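Local coordinates for NAD(P)H-flavin oxidoreductase (PDB 2FRE), which binds flavin mononucleotide as its redox cofactor and, as an NAD(P)H-flavin oxidoreductase of the nitroreductase family, probably passes electrons from NAD(P)H to an acceptor, at the flavin mononucleotide site and the interface of chains A and B. Sequence-based numbering; all coordinates share one arbitrary frame. Chains: chain A/B, NAD(P)H-flavin oxidoreductase.

Contact 1: the flavin mononucleotide site. Residues chain A 7, 20-22, 24, 78, 81, 118, 133-137, 157, 181, 183; chain B 47-51, 109, 112-113. With FMN (flavin mononucleotide), chain C.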
# COMPACT_ATOMS: atom_id res chain seq x y z
N ARG A 7 -9.20 -0.54 -19.30
CA ARG A 7 -8.56 -1.70 -18.71
C ARG A 7 -9.55 -2.84 -18.53
O ARG A 7 -10.74 -2.61 -18.30
CB ARG A 7 -7.96 -1.37 -17.34
CG ARG A 7 -6.83 -0.39 -17.35
CD ARG A 7 -6.60 0.20 -15.95
NE ARG A 7 -5.26 0.77 -15.83
CZ ARG A 7 -4.79 1.40 -14.76
NH1 ARG A 7 -5.55 1.62 -13.69
NH2 ARG A 7 -3.54 1.83 -14.74
N ARG A 20 -8.65 3.89 -10.74
CA ARG A 20 -7.51 4.63 -10.18
C ARG A 20 -6.31 4.55 -11.12
O ARG A 20 -5.87 3.46 -11.45
CB ARG A 20 -7.10 4.07 -8.83
CG ARG A 20 -5.91 4.78 -8.19
CD ARG A 20 -4.97 3.85 -7.52
NE ARG A 20 -4.47 2.77 -8.37
CZ ARG A 20 -3.54 2.90 -9.30
NH1 ARG A 20 -2.98 4.07 -9.56
NH2 ARG A 20 -3.18 1.82 -10.00
N TRP A 21 -5.76 5.70 -11.51
CA TRP A 21 -4.58 5.71 -12.36
C TRP A 21 -3.79 6.99 -12.21
O TRP A 21 -4.19 7.87 -11.46
CB TRP A 21 -4.92 5.46 -13.83
CG TRP A 21 -5.59 6.55 -14.58
CD1 TRP A 21 -6.84 7.05 -14.35
CD2 TRP A 21 -5.11 7.23 -15.74
NE1 TRP A 21 -7.16 8.00 -15.28
CE2 TRP A 21 -6.10 8.14 -16.14
CE3 TRP A 21 -3.91 7.16 -16.47
CZ2 TRP A 21 -5.96 8.95 -17.25
CZ3 TRP A 21 -3.76 7.98 -17.57
CH2 TRP A 21 -4.77 8.87 -17.95
N SER A 22 -2.65 7.06 -12.88
CA SER A 22 -1.67 8.12 -12.60
C SER A 22 -1.37 8.90 -13.88
O SER A 22 -0.35 8.72 -14.52
CB SER A 22 -0.43 7.51 -11.95
OG SER A 22 -0.80 6.77 -10.78
N ARG A 24 -0.69 12.61 -16.00
CA ARG A 24 0.24 13.72 -15.81
C ARG A 24 -0.35 15.09 -16.17
O ARG A 24 0.26 16.11 -15.85
CB ARG A 24 1.52 13.49 -16.64
CG ARG A 24 2.32 12.31 -16.16
CD ARG A 24 3.57 12.07 -16.93
NE ARG A 24 4.20 10.88 -16.40
CZ ARG A 24 3.91 9.63 -16.75
NH1 ARG A 24 3.02 9.39 -17.71
NH2 ARG A 24 4.52 8.62 -16.16
N ASN A 78 10.10 15.13 -14.11
CA ASN A 78 8.85 15.19 -13.34
C ASN A 78 8.34 16.62 -13.14
O ASN A 78 7.13 16.84 -13.19
CB ASN A 78 9.00 14.52 -11.97
CG ASN A 78 9.07 13.00 -12.05
OD1 ASN A 78 9.71 12.35 -11.21
ND2 ASN A 78 8.39 12.43 -13.04
N TRP A 81 5.56 18.37 -15.62
CA TRP A 81 4.11 18.16 -15.51
C TRP A 81 3.60 18.34 -14.09
O TRP A 81 2.51 18.84 -13.90
CB TRP A 81 3.71 16.76 -16.06
CG TRP A 81 4.43 15.62 -15.43
CD1 TRP A 81 5.60 15.06 -15.86
CD2 TRP A 81 4.03 14.90 -14.27
NE1 TRP A 81 5.95 14.03 -15.04
CE2 TRP A 81 5.02 13.91 -14.05
CE3 TRP A 81 2.95 14.99 -13.39
CZ2 TRP A 81 4.96 13.02 -12.98
CZ3 TRP A 81 2.89 14.10 -12.32
CH2 TRP A 81 3.90 13.14 -12.12
N TRP A 118 0.13 4.98 1.24
CA TRP A 118 0.14 5.61 -0.07
C TRP A 118 -1.00 5.13 -0.96
O TRP A 118 -1.67 5.96 -1.59
CB TRP A 118 1.50 5.46 -0.74
CG TRP A 118 1.49 5.14 -2.20
CD1 TRP A 118 1.92 3.99 -2.78
CD2 TRP A 118 1.10 6.02 -3.26
NE1 TRP A 118 1.80 4.08 -4.16
CE2 TRP A 118 1.29 5.31 -4.48
CE3 TRP A 118 0.58 7.32 -3.31
CZ2 TRP A 118 0.98 5.87 -5.73
CZ3 TRP A 118 0.28 7.88 -4.56
CH2 TRP A 118 0.48 7.14 -5.76
N HIS A 133 -0.34 10.78 -8.22
CA HIS A 133 0.71 10.24 -9.10
C HIS A 133 2.00 10.16 -8.29
O HIS A 133 2.53 11.17 -7.85
CB HIS A 133 0.86 11.13 -10.32
CG HIS A 133 1.64 10.52 -11.45
ND1 HIS A 133 2.81 9.82 -11.27
CD2 HIS A 133 1.44 10.58 -12.78
CE1 HIS A 133 3.29 9.46 -12.45
NE2 HIS A 133 2.47 9.90 -13.38
N GLY A 134 2.47 8.93 -8.07
CA GLY A 134 3.66 8.69 -7.29
C GLY A 134 4.91 9.05 -8.07
O GLY A 134 4.92 8.94 -9.30
N MSE A 135 5.96 9.48 -7.37
CA MSE A 135 7.22 9.83 -8.02
C MSE A 135 8.45 9.40 -7.22
O MSE A 135 8.59 9.73 -6.05
CB MSE A 135 7.30 11.35 -8.31
CG MSE A 135 6.17 11.88 -9.15
SE MSE A 135 6.28 13.84 -9.23
CE MSE A 135 5.75 14.18 -7.35
N GLY A 136 9.35 8.66 -7.86
CA GLY A 136 10.67 8.38 -7.30
C GLY A 136 11.77 9.23 -7.90
O GLY A 136 12.88 9.28 -7.35
N GLY A 137 11.47 9.91 -9.01
CA GLY A 137 12.39 10.84 -9.64
C GLY A 137 12.45 12.15 -8.86
O GLY A 137 11.89 13.16 -9.27
N ALA A 157 8.63 8.41 -1.34
CA ALA A 157 8.18 8.87 -2.65
C ALA A 157 7.58 10.27 -2.61
O ALA A 157 7.14 10.74 -1.57
CB ALA A 157 7.16 7.89 -3.22
N SER A 181 -2.02 2.46 -17.78
CA SER A 181 -1.12 1.34 -17.93
C SER A 181 -1.83 0.00 -17.77
O SER A 181 -2.91 -0.10 -17.17
CB SER A 181 -0.00 1.45 -16.89
OG SER A 181 -0.57 1.55 -15.60
N ARG A 183 -1.18 -4.43 -16.87
CA ARG A 183 -0.47 -5.30 -15.90
C ARG A 183 -0.19 -6.63 -16.54
O ARG A 183 -0.81 -6.99 -17.55
CB ARG A 183 -1.31 -5.50 -14.64
CG ARG A 183 -1.56 -4.25 -13.85
CD ARG A 183 -0.32 -3.65 -13.20
NE ARG A 183 -0.74 -2.48 -12.42
CZ ARG A 183 -0.97 -1.27 -12.92
NH1 ARG A 183 -0.73 -0.98 -14.18
NH2 ARG A 183 -1.39 -0.31 -12.13
N PRO B 47 -0.36 0.50 -8.20
CA PRO B 47 0.71 1.21 -8.88
C PRO B 47 2.06 0.71 -8.32
O PRO B 47 2.14 0.18 -7.19
CB PRO B 47 0.46 2.65 -8.48
CG PRO B 47 -0.07 2.53 -7.09
CD PRO B 47 -0.97 1.32 -7.13
N SER B 48 3.10 0.86 -9.13
CA SER B 48 4.47 0.59 -8.74
C SER B 48 5.43 1.44 -9.56
O SER B 48 5.10 1.81 -10.68
CB SER B 48 4.81 -0.87 -8.96
OG SER B 48 4.57 -1.25 -10.31
N ALA B 49 6.61 1.70 -9.02
CA ALA B 49 7.63 2.43 -9.74
C ALA B 49 7.88 1.72 -11.07
O ALA B 49 7.99 0.48 -11.13
CB ALA B 49 8.91 2.54 -8.93
N SER B 50 7.90 2.52 -12.14
CA SER B 50 8.12 2.04 -13.52
C SER B 50 7.16 0.93 -13.95
O SER B 50 7.44 0.22 -14.92
CB SER B 50 9.57 1.57 -13.71
OG SER B 50 10.52 2.54 -13.31
N ASN B 51 6.03 0.79 -13.25
CA ASN B 51 5.14 -0.34 -13.49
C ASN B 51 5.89 -1.69 -13.47
O ASN B 51 5.51 -2.63 -14.17
CB ASN B 51 4.40 -0.14 -14.82
CG ASN B 51 3.17 -1.03 -14.96
OD1 ASN B 51 2.52 -1.39 -13.96
ND2 ASN B 51 2.83 -1.39 -16.22
N THR B 109 12.09 0.76 -4.51
CA THR B 109 10.73 0.91 -4.02
C THR B 109 9.97 -0.39 -3.87
O THR B 109 8.78 -0.36 -3.67
CB THR B 109 9.90 1.80 -4.95
OG1 THR B 109 9.84 1.15 -6.22
CG2 THR B 109 10.56 3.17 -5.11
N PHE B 112 7.84 -0.88 -0.62
CA PHE B 112 6.83 0.17 -0.67
C PHE B 112 5.71 -0.21 -1.65
O PHE B 112 4.52 -0.16 -1.33
CB PHE B 112 7.51 1.49 -1.07
CG PHE B 112 6.58 2.68 -1.13
CD1 PHE B 112 6.25 3.39 0.02
CD2 PHE B 112 6.08 3.13 -2.36
CE1 PHE B 112 5.39 4.53 -0.06
CE2 PHE B 112 5.26 4.27 -2.44
CZ PHE B 112 4.93 4.96 -1.28
N ASP B 113 6.10 -0.62 -2.85
CA ASP B 113 5.13 -1.00 -3.86
C ASP B 113 4.34 -2.23 -3.45
O ASP B 113 3.12 -2.28 -3.65
CB ASP B 113 5.81 -1.18 -5.21
CG ASP B 113 6.29 0.15 -5.79
OD1 ASP B 113 5.74 1.19 -5.41
OD2 ASP B 113 7.23 0.14 -6.61
N1 FMN C . 5.77 8.25 -12.70
C2 FMN C . 6.56 9.24 -13.29
O2 FMN C . 6.18 9.80 -14.32
N3 FMN C . 7.78 9.60 -12.73
C4 FMN C . 8.24 9.01 -11.58
O4 FMN C . 9.22 9.51 -10.99
C4A FMN C . 7.44 8.01 -10.99
N5 FMN C . 7.87 7.38 -9.84
C5A FMN C . 7.04 6.45 -9.23
C6 FMN C . 7.46 5.85 -8.05
C7 FMN C . 6.66 4.93 -7.41
C7M FMN C . 6.94 4.75 -5.94
C8 FMN C . 5.42 4.56 -7.95
C8M FMN C . 4.32 4.03 -7.06
C9 FMN C . 4.99 5.15 -9.14
C9A FMN C . 5.82 6.09 -9.79
N10 FMN C . 5.41 6.67 -10.97
C10 FMN C . 6.21 7.64 -11.56
C1' FMN C . 4.14 6.23 -11.66
C2' FMN C . 4.12 4.78 -12.11
O2' FMN C . 4.82 4.58 -13.34
C3' FMN C . 2.67 4.29 -12.22
O3' FMN C . 2.07 4.31 -10.93
C4' FMN C . 2.60 2.91 -12.86
O4' FMN C . 3.03 2.96 -14.20
C5' FMN C . 1.21 2.29 -12.81
O5' FMN C . 0.27 3.10 -13.50
P FMN C . -1.06 3.65 -12.77
O1P FMN C . -1.95 2.44 -12.54
O2P FMN C . -0.68 4.26 -11.43
O3P FMN C . -1.66 4.68 -13.69
O HOH W 1 1.28 6.56 -9.17
O HOH W 2 -1.08 4.68 -16.22
O HOH W 3 7.64 11.80 -16.18

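Contact 2: the interface of chains A and B. Residues chain A 17, 119-120, 123; chain B 17, 119-120, 123, 127.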
# COMPACT_ATOMS: atom_id res chain seq x y z
N PHE A 17 -10.49 -0.32 -8.68
CA PHE A 17 -9.08 -0.73 -8.86
C PHE A 17 -8.56 -0.50 -10.28
O PHE A 17 -7.35 -0.35 -10.48
CB PHE A 17 -8.92 -2.19 -8.44
CG PHE A 17 -9.16 -2.39 -6.99
CD1 PHE A 17 -8.23 -1.95 -6.05
CD2 PHE A 17 -10.32 -3.01 -6.54
CE1 PHE A 17 -8.44 -2.13 -4.71
CE2 PHE A 17 -10.53 -3.18 -5.18
CZ PHE A 17 -9.59 -2.74 -4.28
N PHE A 119 -1.26 3.82 -1.01
CA PHE A 119 -2.40 3.35 -1.81
C PHE A 119 -3.69 3.95 -1.27
O PHE A 119 -4.57 4.36 -2.04
CB PHE A 119 -2.55 1.84 -1.90
CG PHE A 119 -3.56 1.44 -2.89
CD1 PHE A 119 -3.22 1.36 -4.23
CD2 PHE A 119 -4.89 1.30 -2.53
CE1 PHE A 119 -4.19 1.07 -5.20
CE2 PHE A 119 -5.85 1.02 -3.47
CZ PHE A 119 -5.52 0.91 -4.80
N SER A 120 -3.81 3.98 0.05
CA SER A 120 -4.98 4.54 0.70
C SER A 120 -5.16 6.01 0.29
O SER A 120 -6.27 6.44 -0.03
CB SER A 120 -4.82 4.42 2.21
OG SER A 120 -4.83 3.06 2.63
N MSE A 123 -6.32 6.16 -3.32
CA MSE A 123 -7.70 5.72 -3.37
C MSE A 123 -8.65 6.81 -2.90
O MSE A 123 -9.64 7.09 -3.55
CB MSE A 123 -7.87 4.45 -2.55
CG MSE A 123 -9.13 3.69 -2.81
SE MSE A 123 -9.36 3.23 -4.70
CE MSE A 123 -10.36 4.28 -5.01
N PHE B 17 -12.48 3.12 4.63
CA PHE B 17 -11.18 3.19 5.33
C PHE B 17 -11.28 2.89 6.83
O PHE B 17 -10.31 2.47 7.44
CB PHE B 17 -10.52 4.55 5.09
CG PHE B 17 -10.19 4.79 3.66
CD1 PHE B 17 -9.11 4.14 3.08
CD2 PHE B 17 -10.97 5.62 2.90
CE1 PHE B 17 -8.80 4.34 1.73
CE2 PHE B 17 -10.68 5.83 1.55
CZ PHE B 17 -9.59 5.18 0.97
N PHE B 119 -2.42 -3.34 0.53
CA PHE B 119 -3.64 -2.62 0.90
C PHE B 119 -4.77 -2.92 -0.07
O PHE B 119 -5.92 -3.10 0.34
CB PHE B 119 -3.46 -1.10 1.03
CG PHE B 119 -4.66 -0.42 1.60
CD1 PHE B 119 -4.83 -0.30 2.97
CD2 PHE B 119 -5.66 0.04 0.76
CE1 PHE B 119 -5.95 0.31 3.49
CE2 PHE B 119 -6.78 0.64 1.28
CZ PHE B 119 -6.94 0.77 2.63
N SER B 120 -4.45 -2.94 -1.37
CA SER B 120 -5.40 -3.26 -2.40
C SER B 120 -6.04 -4.65 -2.15
O SER B 120 -7.25 -4.79 -2.22
CB SER B 120 -4.73 -3.23 -3.78
OG SER B 120 -4.18 -1.95 -4.05
N MSE B 123 -8.37 -4.32 0.81
CA MSE B 123 -9.59 -3.64 0.46
C MSE B 123 -10.58 -4.41 -0.40
O MSE B 123 -11.77 -4.38 -0.16
CB MSE B 123 -9.46 -2.13 0.18
CG MSE B 123 -8.84 -1.63 -1.08
SE MSE B 123 -9.91 -0.18 -2.01
CE MSE B 123 -9.32 1.71 -1.42
N LEU B 127 -14.29 -5.58 0.50
CA LEU B 127 -15.45 -5.33 -0.35
C LEU B 127 -16.25 -6.60 -0.70
O LEU B 127 -17.43 -6.51 -1.01
CB LEU B 127 -15.03 -4.60 -1.63
CG LEU B 127 -14.59 -3.15 -1.45
CD1 LEU B 127 -13.79 -2.72 -2.69
CD2 LEU B 127 -15.76 -2.23 -1.17

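Contact 3: the interface of chains A and B. Residues chain A 108, 112; chain B 91, 111-112, 118, 154, 156-157.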
# COMPACT_ATOMS: atom_id res chain seq x y z
N ALA A 108 11.22 -3.64 10.33
CA ALA A 108 11.23 -4.58 9.20
C ALA A 108 10.19 -4.21 8.14
O ALA A 108 10.34 -4.62 6.99
CB ALA A 108 10.99 -5.99 9.70
N PHE A 112 7.04 -0.93 3.50
CA PHE A 112 5.85 -1.70 3.17
C PHE A 112 4.59 -1.00 3.70
O PHE A 112 3.59 -0.77 2.98
CB PHE A 112 6.05 -3.12 3.71
CG PHE A 112 4.91 -4.08 3.42
CD1 PHE A 112 4.85 -4.72 2.21
CD2 PHE A 112 3.93 -4.34 4.37
CE1 PHE A 112 3.83 -5.63 1.94
CE2 PHE A 112 2.90 -5.24 4.10
CZ PHE A 112 2.86 -5.87 2.88
N VAL B 91 3.05 -12.39 0.96
CA VAL B 91 3.36 -11.34 0.02
C VAL B 91 4.88 -11.24 -0.07
O VAL B 91 5.59 -11.17 0.94
CB VAL B 91 2.80 -9.98 0.48
CG1 VAL B 91 3.19 -8.88 -0.48
CG2 VAL B 91 1.29 -10.07 0.67
N SER B 111 9.56 -2.86 -1.62
CA SER B 111 8.74 -3.13 -0.43
C SER B 111 7.56 -2.15 -0.34
O SER B 111 6.45 -2.52 0.00
CB SER B 111 9.56 -3.08 0.85
OG SER B 111 10.52 -4.11 0.86
N PHE B 112 7.84 -0.88 -0.62
CA PHE B 112 6.83 0.17 -0.67
C PHE B 112 5.71 -0.21 -1.65
O PHE B 112 4.52 -0.16 -1.33
CB PHE B 112 7.51 1.49 -1.07
CG PHE B 112 6.58 2.68 -1.13
CD1 PHE B 112 6.25 3.39 0.02
CD2 PHE B 112 6.08 3.13 -2.36
CE1 PHE B 112 5.39 4.53 -0.06
CE2 PHE B 112 5.26 4.27 -2.44
CZ PHE B 112 4.93 4.96 -1.28
N TRP B 118 -0.62 -4.90 -1.12
CA TRP B 118 -1.22 -5.47 0.11
C TRP B 118 -2.45 -4.68 0.55
O TRP B 118 -3.45 -5.28 0.90
CB TRP B 118 -0.18 -5.60 1.23
CG TRP B 118 -0.64 -5.23 2.62
CD1 TRP B 118 -0.19 -4.18 3.37
CD2 TRP B 118 -1.59 -5.93 3.43
NE1 TRP B 118 -0.81 -4.18 4.60
CE2 TRP B 118 -1.70 -5.23 4.65
CE3 TRP B 118 -2.40 -7.06 3.23
CZ2 TRP B 118 -2.56 -5.64 5.68
CZ3 TRP B 118 -3.26 -7.47 4.25
CH2 TRP B 118 -3.33 -6.76 5.46
N LYS B 154 12.05 -11.02 -1.63
CA LYS B 154 11.97 -10.75 -0.21
C LYS B 154 10.59 -11.10 0.34
O LYS B 154 9.60 -10.79 -0.30
CB LYS B 154 12.25 -9.25 0.00
CG LYS B 154 12.36 -8.84 1.46
CD LYS B 154 12.11 -7.35 1.68
CE LYS B 154 12.09 -7.02 3.16
NZ LYS B 154 10.87 -7.57 3.82
N GLU B 156 7.71 -10.20 2.53
CA GLU B 156 7.21 -8.98 3.15
C GLU B 156 6.29 -9.24 4.34
O GLU B 156 6.46 -8.62 5.39
CB GLU B 156 6.46 -8.13 2.13
CG GLU B 156 7.32 -7.68 0.95
CD GLU B 156 8.38 -6.64 1.30
OE1 GLU B 156 8.39 -6.12 2.45
OE2 GLU B 156 9.20 -6.35 0.41
N ALA B 157 5.29 -10.10 4.15
CA ALA B 157 4.31 -10.35 5.18
C ALA B 157 3.51 -11.62 4.88
O ALA B 157 3.35 -11.99 3.71
CB ALA B 157 3.35 -9.16 5.30

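Contact 1: the flavin mononucleotide site
Three arginines of chain A meet on one phosphate oxygen of FMN. A:Arg7, A:Arg20 and A:Arg183 each give NH2 to O1P, and the A:Arg183 bond, 2.8 Å from NH2 to O1P, lies in its guanidinium plane. A:Arg20 is bent at chi2 and chi3 and grips end-on: its NH1 bonds O2P at 3.0 Å, nearly straight at 171°. A:Ser22 OG bonds O2P. The backbone N of A:Ser22 donates to O3P. A:Ser181 OG bonds the ester oxygen O5' and receives A:Arg183 NH1, and so helps place that arginine.

At the pyrimidine end, A:Arg24 comes side-on, with NE and NH2 both on the carbonyl oxygen O2 and in plane (NH2 to O2, 2.7 Å). Its charge could stabilise negative charge on the reduced flavin. A:Asn78 ND2 lies 2.9 Å from FMN N3, donor to donor, and OD1 as modelled meets O4 acceptor to acceptor. A turned amide would pair donor with acceptor at each atom. A:Gly136 N bonds the redox-active N5 at 2.8 Å, and A:Gly137 N bonds O4.

This nitroreductase-type pocket spans both chains. A:His133 points its CE1 edge at N1, edge-to-face to the pyrimidine ring, with A:Trp81 CH2 over its ring. B:Phe112 CE2 and B:Thr109 CG2 pack on C7M, and A:Trp118 on C8M. B:Asp113 OD2 accepts B:Ala49 N and B:Thr109 OG1, holding the start of 3-10 helix 49-51. B:Ala49 CA sits over the dimethylbenzene ring, 3.6 Å from FMN C7.

Contact 2: the interface of chains A and B
Both copies of Phe119 hold CG anti to the backbone N (chi1 -170° in A:Phe119). Both Ser120 side chains put OG anti to the carbonyl carbon. These torsions set each hydroxyl on the face of the partner's Phe119 ring. B:Ser120 OG lies over the centre of the A:Phe119 ring, 3.2 Å from its CZ. A:Ser120 OG sits over the centre of the B:Phe119 ring in the same way. A hydroxyl pointing at the pi cloud would suit this position, but the hydrogen is not seen. The two Phe119 side chains cross at about a right angle and touch through their CD2 atoms, 3.6 Å apart.

The selenomethionines break the symmetry. A:Met123 has CG anti to the backbone N (chi1 -164°). B:Met123 has CG in the crowded position between the backbone N and the carbonyl carbon (chi1 74°). Both side chains bend at chi2 and chi3 and cross obliquely. The terminal methyl CE of B:Met123 is modelled too close to CG, midway along A:Met123, so their detailed fit carries no weight.

In this apolar patch of the two-fold interface, helix 110-127 of each chain meets its copy. The packing probably helps hold the subunits together. No nitrogen or oxygen pair bonds across it. Helix 16-19 adds Phe17. A:Phe17 CZ lies 3.4 Å from B:Met123 SE as the two side chains pass in opposite directions. B:Phe17 turns its edge to A:Met123 CB, 4.0 Å from its CZ.

Contact 3: the interface of chains A and B
A:Phe112 is the side chain that chain A inserts into chain B here. It hides 94 Å² of its surface against the partner. CG is anti to the backbone N (chi1 -178°), which sends the ring away from helix 110-127 of its own chain. The side chain runs crosswise to B:Trp118, yet the two ring planes are nearly parallel and shifted. The CE2-CZ rim lies over the five-membered part of the indole: A:Phe112 CE2 is 3.4 Å from B:Trp118 CD1, and CZ is 3.5 Å from B:Trp118 CB.

B:Glu156 lies over the opposite face, near the CD1-CE1 rim, so the ring sits between the two side chains. Ring and carboxylate planes are 4° apart. The aliphatic stem makes the nearer contact, with B:Glu156 CB 3.6 Å from A:Phe112 CE1. B:Glu156 is bent at chi2. B:Ser111 OG holds its carboxylate, donating to the syn lone pair of B:Glu156 OE2 at 2.6 Å. B:Lys154 NZ pairs with B:Glu156 OE1 at 3.2 Å, a salt bridge whose hydrogen bond is weak.

A:Phe112 CA rests 3.3 Å from the carbonyl O of B:Ser111. B:Val91 CG1 meets CE1, and B:Ala157 CB meets CZ and CE2, more loosely. No polar bond crosses this patch. By burying one aromatic ring in the partner, it probably helps lock the two subunits together.

All three contacts draw on helix 110-127. Contacts 1 and 2 are about 15 Å apart, contacts 1 and 3 about 17 Å, and contacts 2 and 3 about 16 Å, measured between the centres of their C-alpha atoms. Contacts 1 and 3 share B:Phe112, so its two-fold twin, the ring inserted in contact 3, belongs to the other flavin site. Trp118 and Ala157 likewise serve both settings. Contact 2 joins the two copies of the helix farther along. Since each flavin pocket takes residues from both chains, the dimer is needed to complete the site, and packing between subunits probably supports cofactor binding.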